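Local coordinates for protein BpsB (PgaB), Poly-beta-1,6-N-acetyl-D-glucosamine N-deacetylase (Bordetella bronchiseptica RB50, PDB 5BU6) that catalyses the N-deacetylation of poly-beta-1,6-N-acetyl-D-glucosamine, a biofilm exopolysaccharide, as a metal-binding family 4 carbohydrate esterase, at residues 217-222 / 258-263. The protein carries 5 engineered substitutions. Sequence-based numbering, arbitrary orientation.
Sequences SIVWPY and IRRSLV
Val219 and Arg260 make the direct van der Waals contact here, their side chains crossing at about a right angle. The methyl CG1 of Val219 lies over one face of the guanidinium, offset toward its rim and 3.1 Å above the plane. Its nearest atom there is Arg260 NH2, 3.4 Å from Val219 CG1. That methyl is anti to the valine's backbone N (chi1 180°), while the arginine chain bends at chi2 (-149°), reaching across from the residue just before strand 261-266.

Polar linkage is indirect. A water oxygen donates a hydrogen bond to Trp220 O at 2.7 Å. The same water oxygen accepts a weak one from Arg260 NH2 at 3.1 Å, bridging groups that do not bond directly. Arg260 NE donates a hydrogen bond to Thr243 O, outside the two segments, while Asp83 OD2 forms a long, weak ion pair with Arg260 NH1.

The backbone carbonyl of Val219 accepts a hydrogen bond from His154 ND1; His154 binds nickel with Asp84 and His159. The Arg260 side chain comes within about 6 Å of a nickel ion. The contact is thus apolar at the methyl and water-mediated at the carbonyl, beside a metal site whose ligand His154 is held by Val219 O.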
ATOM      1  N   SER A 217      -3.262  -3.719  -8.624  1.00 30.13           N
ATOM      2  CA  SER A 217      -2.082  -3.788  -7.784  1.00 34.17           C
ATOM      3  C   SER A 217      -2.436  -4.005  -6.312  1.00 31.83           C
ATOM      4  O   SER A 217      -3.525  -3.612  -5.866  1.00 26.79           O
ATOM      5  CB  SER A 217      -1.260  -2.503  -7.950  1.00 39.29           C
ATOM      6  OG  SER A 217      -2.077  -1.368  -7.727  1.00 44.33           O
ATOM      7  N   ILE A 218      -1.524  -4.649  -5.583  1.00 30.98           N
ATOM      8  CA  ILE A 218      -1.646  -4.857  -4.135  1.00 30.64           C
ATOM      9  C   ILE A 218      -0.414  -4.326  -3.445  1.00 34.88           C
ATOM     10  O   ILE A 218       0.730  -4.611  -3.857  1.00 37.89           O
ATOM     11  CB  ILE A 218      -1.831  -6.358  -3.779  1.00 32.56           C
ATOM     12  CG1 ILE A 218      -1.648  -6.591  -2.281  1.00 34.66           C
ATOM     13  CG2 ILE A 218      -0.828  -7.230  -4.511  1.00 37.82           C
ATOM     14  CD1 ILE A 218      -2.817  -6.153  -1.467  1.00 33.80           C
ATOM     15  N   VAL A 219      -0.628  -3.511  -2.421  1.00 30.54           N
ATOM     16  CA  VAL A 219       0.454  -3.077  -1.549  1.00 27.92           C
ATOM     17  C   VAL A 219       0.358  -3.921  -0.300  1.00 30.69           C
ATOM     18  O   VAL A 219      -0.588  -3.769   0.462  1.00 28.02           O
ATOM     19  CB  VAL A 219       0.353  -1.585  -1.151  1.00 31.24           C
ATOM     20  CG1 VAL A 219       1.545  -1.200  -0.210  1.00 32.84           C
ATOM     21  CG2 VAL A 219       0.340  -0.691  -2.394  1.00 34.54           C
ATOM     22  N   TRP A 220       1.315  -4.816  -0.100  1.00 29.11           N
ATOM     23  CA  TRP A 220       1.241  -5.772   0.988  1.00 27.73           C
ATOM     24  C   TRP A 220       1.450  -5.067   2.333  1.00 26.30           C
ATOM     25  O   TRP A 220       2.474  -4.444   2.529  1.00 31.36           O
ATOM     26  CB  TRP A 220       2.304  -6.864   0.782  1.00 33.58           C
ATOM     27  CG  TRP A 220       2.059  -7.730  -0.466  1.00 31.31           C
ATOM     28  CD1 TRP A 220       2.774  -7.714  -1.650  1.00 34.90           C
ATOM     29  CD2 TRP A 220       1.060  -8.737  -0.615  1.00 33.94           C
ATOM     30  NE1 TRP A 220       2.257  -8.646  -2.527  1.00 34.83           N
ATOM     31  CE2 TRP A 220       1.202  -9.287  -1.919  1.00 30.90           C
ATOM     32  CE3 TRP A 220       0.037  -9.226   0.222  1.00 35.86           C
ATOM     33  CZ2 TRP A 220       0.374 -10.302  -2.394  1.00 29.39           C
ATOM     34  CZ3 TRP A 220      -0.788 -10.239  -0.258  1.00 34.19           C
ATOM     35  CH2 TRP A 220      -0.621 -10.757  -1.559  1.00 35.56           C
ATOM     36  N   PRO A 221       0.487  -5.195   3.265  1.00 31.93           N
ATOM     37  CA  PRO A 221       0.737  -4.677   4.618  1.00 31.61           C
ATOM     38  C   PRO A 221       2.017  -5.226   5.209  1.00 39.18           C
ATOM     39  O   PRO A 221       2.288  -6.425   5.068  1.00 33.26           O
ATOM     40  CB  PRO A 221      -0.484  -5.164   5.410  1.00 30.09           C
ATOM     41  CG  PRO A 221      -1.589  -5.193   4.372  1.00 30.90           C
ATOM     42  CD  PRO A 221      -0.890  -5.691   3.107  1.00 28.79           C
ATOM     43  N   TYR A 222       2.789  -4.344   5.850  1.00 35.96           N
ATOM     44  CA  TYR A 222       4.017  -4.713   6.520  1.00 35.25           C
ATOM     45  C   TYR A 222       5.029  -5.349   5.560  1.00 37.46           C
ATOM     46  O   TYR A 222       5.996  -5.945   6.007  1.00 39.22           O
ATOM     47  CB  TYR A 222       3.731  -5.666   7.683  1.00 39.46           C
ATOM     48  CG  TYR A 222       2.536  -5.255   8.514  1.00 46.01           C
ATOM     49  CD1 TYR A 222       2.578  -4.116   9.308  1.00 48.94           C
ATOM     50  CD2 TYR A 222       1.364  -6.007   8.503  1.00 44.60           C
ATOM     51  CE1 TYR A 222       1.487  -3.733  10.067  1.00 50.04           C
ATOM     52  CE2 TYR A 222       0.268  -5.637   9.264  1.00 44.65           C
ATOM     53  CZ  TYR A 222       0.338  -4.500  10.043  1.00 47.30           C
ATOM     54  OH  TYR A 222      -0.738  -4.120  10.799  1.00 50.59           O
ATOM     55  N   ILE A 258       7.832  -5.232  -6.638  1.00 36.68           N
ATOM     56  CA  ILE A 258       8.304  -3.849  -6.657  1.00 30.13           C
ATOM     57  C   ILE A 258       8.901  -3.412  -5.302  1.00 33.17           C
ATOM     58  O   ILE A 258       8.311  -3.637  -4.240  1.00 34.34           O
ATOM     59  CB  ILE A 258       7.158  -2.911  -7.075  1.00 27.23           C
ATOM     60  CG1 ILE A 258       6.774  -3.166  -8.546  1.00 34.98           C
ATOM     61  CG2 ILE A 258       7.536  -1.448  -6.912  1.00 31.85           C
ATOM     62  CD1 ILE A 258       5.595  -2.303  -8.992  1.00 31.75           C
ATOM     63  N   ARG A 259      10.086  -2.816  -5.373  1.00 32.81           N
ATOM     64  CA  ARG A 259      10.829  -2.329  -4.219  1.00 30.58           C
ATOM     65  C   ARG A 259      10.417  -0.911  -3.836  1.00 34.88           C
ATOM     66  O   ARG A 259      10.171  -0.088  -4.706  1.00 36.11           O
ATOM     67  CB  ARG A 259      12.333  -2.357  -4.526  1.00 31.02           C
ATOM     68  CG  ARG A 259      12.820  -3.751  -4.817  1.00 36.16           C
ATOM     69  CD  ARG A 259      14.147  -3.756  -5.539  1.00 42.35           C
ATOM     70  NE  ARG A 259      14.638  -5.119  -5.674  1.00 48.02           N
ATOM     71  CZ  ARG A 259      15.720  -5.456  -6.365  1.00 53.67           C
ATOM     72  NH1 ARG A 259      16.417  -4.527  -7.005  1.00 48.51           N
ATOM     73  NH2 ARG A 259      16.090  -6.725  -6.422  1.00 53.08           N
ATOM     74  N   ARG A 260      10.369  -0.607  -2.544  1.00 34.48           N
ATOM     75  CA  ARG A 260      10.137   0.776  -2.161  1.00 33.44           C
ATOM     76  C   ARG A 260      10.820   1.146  -0.863  1.00 38.49           C
ATOM     77  O   ARG A 260      11.185   0.278  -0.063  1.00 38.48           O
ATOM     78  CB  ARG A 260       8.647   1.062  -2.048  1.00 33.82           C
ATOM     79  CG  ARG A 260       7.974   0.423  -0.904  1.00 36.35           C
ATOM     80  CD  ARG A 260       6.493   0.102  -1.279  1.00 44.52           C
ATOM     81  NE  ARG A 260       5.875  -0.580  -0.151  1.00 48.66           N
ATOM     82  CZ  ARG A 260       4.863  -0.097   0.559  1.00 50.40           C
ATOM     83  NH1 ARG A 260       4.299   1.054   0.222  1.00 53.64           N
ATOM     84  NH2 ARG A 260       4.394  -0.788   1.586  1.00 51.81           N
ATOM     85  N   SER A 261      11.003   2.445  -0.690  1.00 37.84           N
ATOM     86  CA  SER A 261      11.602   3.001   0.516  1.00 38.66           C
ATOM     87  C   SER A 261      10.484   3.638   1.299  1.00 40.25           C
ATOM     88  O   SER A 261       9.511   4.099   0.722  1.00 43.02           O
ATOM     89  CB  SER A 261      12.687   4.016   0.180  1.00 39.76           C
ATOM     90  OG  SER A 261      13.789   3.367  -0.430  1.00 42.47           O
ATOM     91  N   LEU A 262      10.620   3.650   2.614  1.00 43.38           N
ATOM     92  CA  LEU A 262       9.572   4.151   3.472  1.00 47.24           C
ATOM     93  C   LEU A 262      10.048   5.463   4.067  1.00 45.91           C
ATOM     94  O   LEU A 262      11.170   5.543   4.553  1.00 45.60           O
ATOM     95  CB  LEU A 262       9.255   3.121   4.556  1.00 64.62           C
ATOM     96  CG  LEU A 262       8.094   3.369   5.513  1.00 70.06           C
ATOM     97  CD1 LEU A 262       6.797   3.532   4.751  1.00 65.23           C
ATOM     98  CD2 LEU A 262       8.001   2.219   6.501  1.00 73.64           C
ATOM     99  N   VAL A 263       9.235   6.508   4.005  1.00 39.68           N
ATOM    100  CA  VAL A 263       9.628   7.744   4.681  1.00 42.03           C
ATOM    101  C   VAL A 263       8.455   8.353   5.467  1.00 44.32           C
ATOM    102  O   VAL A 263       7.319   8.310   5.031  1.00 38.44           O
ATOM    103  CB  VAL A 263      10.199   8.775   3.679  1.00 54.94           C
ATOM    104  CG1 VAL A 263       9.121   9.302   2.773  1.00 54.35           C
ATOM    105  CG2 VAL A 263      10.875   9.915   4.413  1.00 53.47           C
TER
HETATM  106  O   HOH W   1       4.501  -3.821   0.939  1.00 36.53           O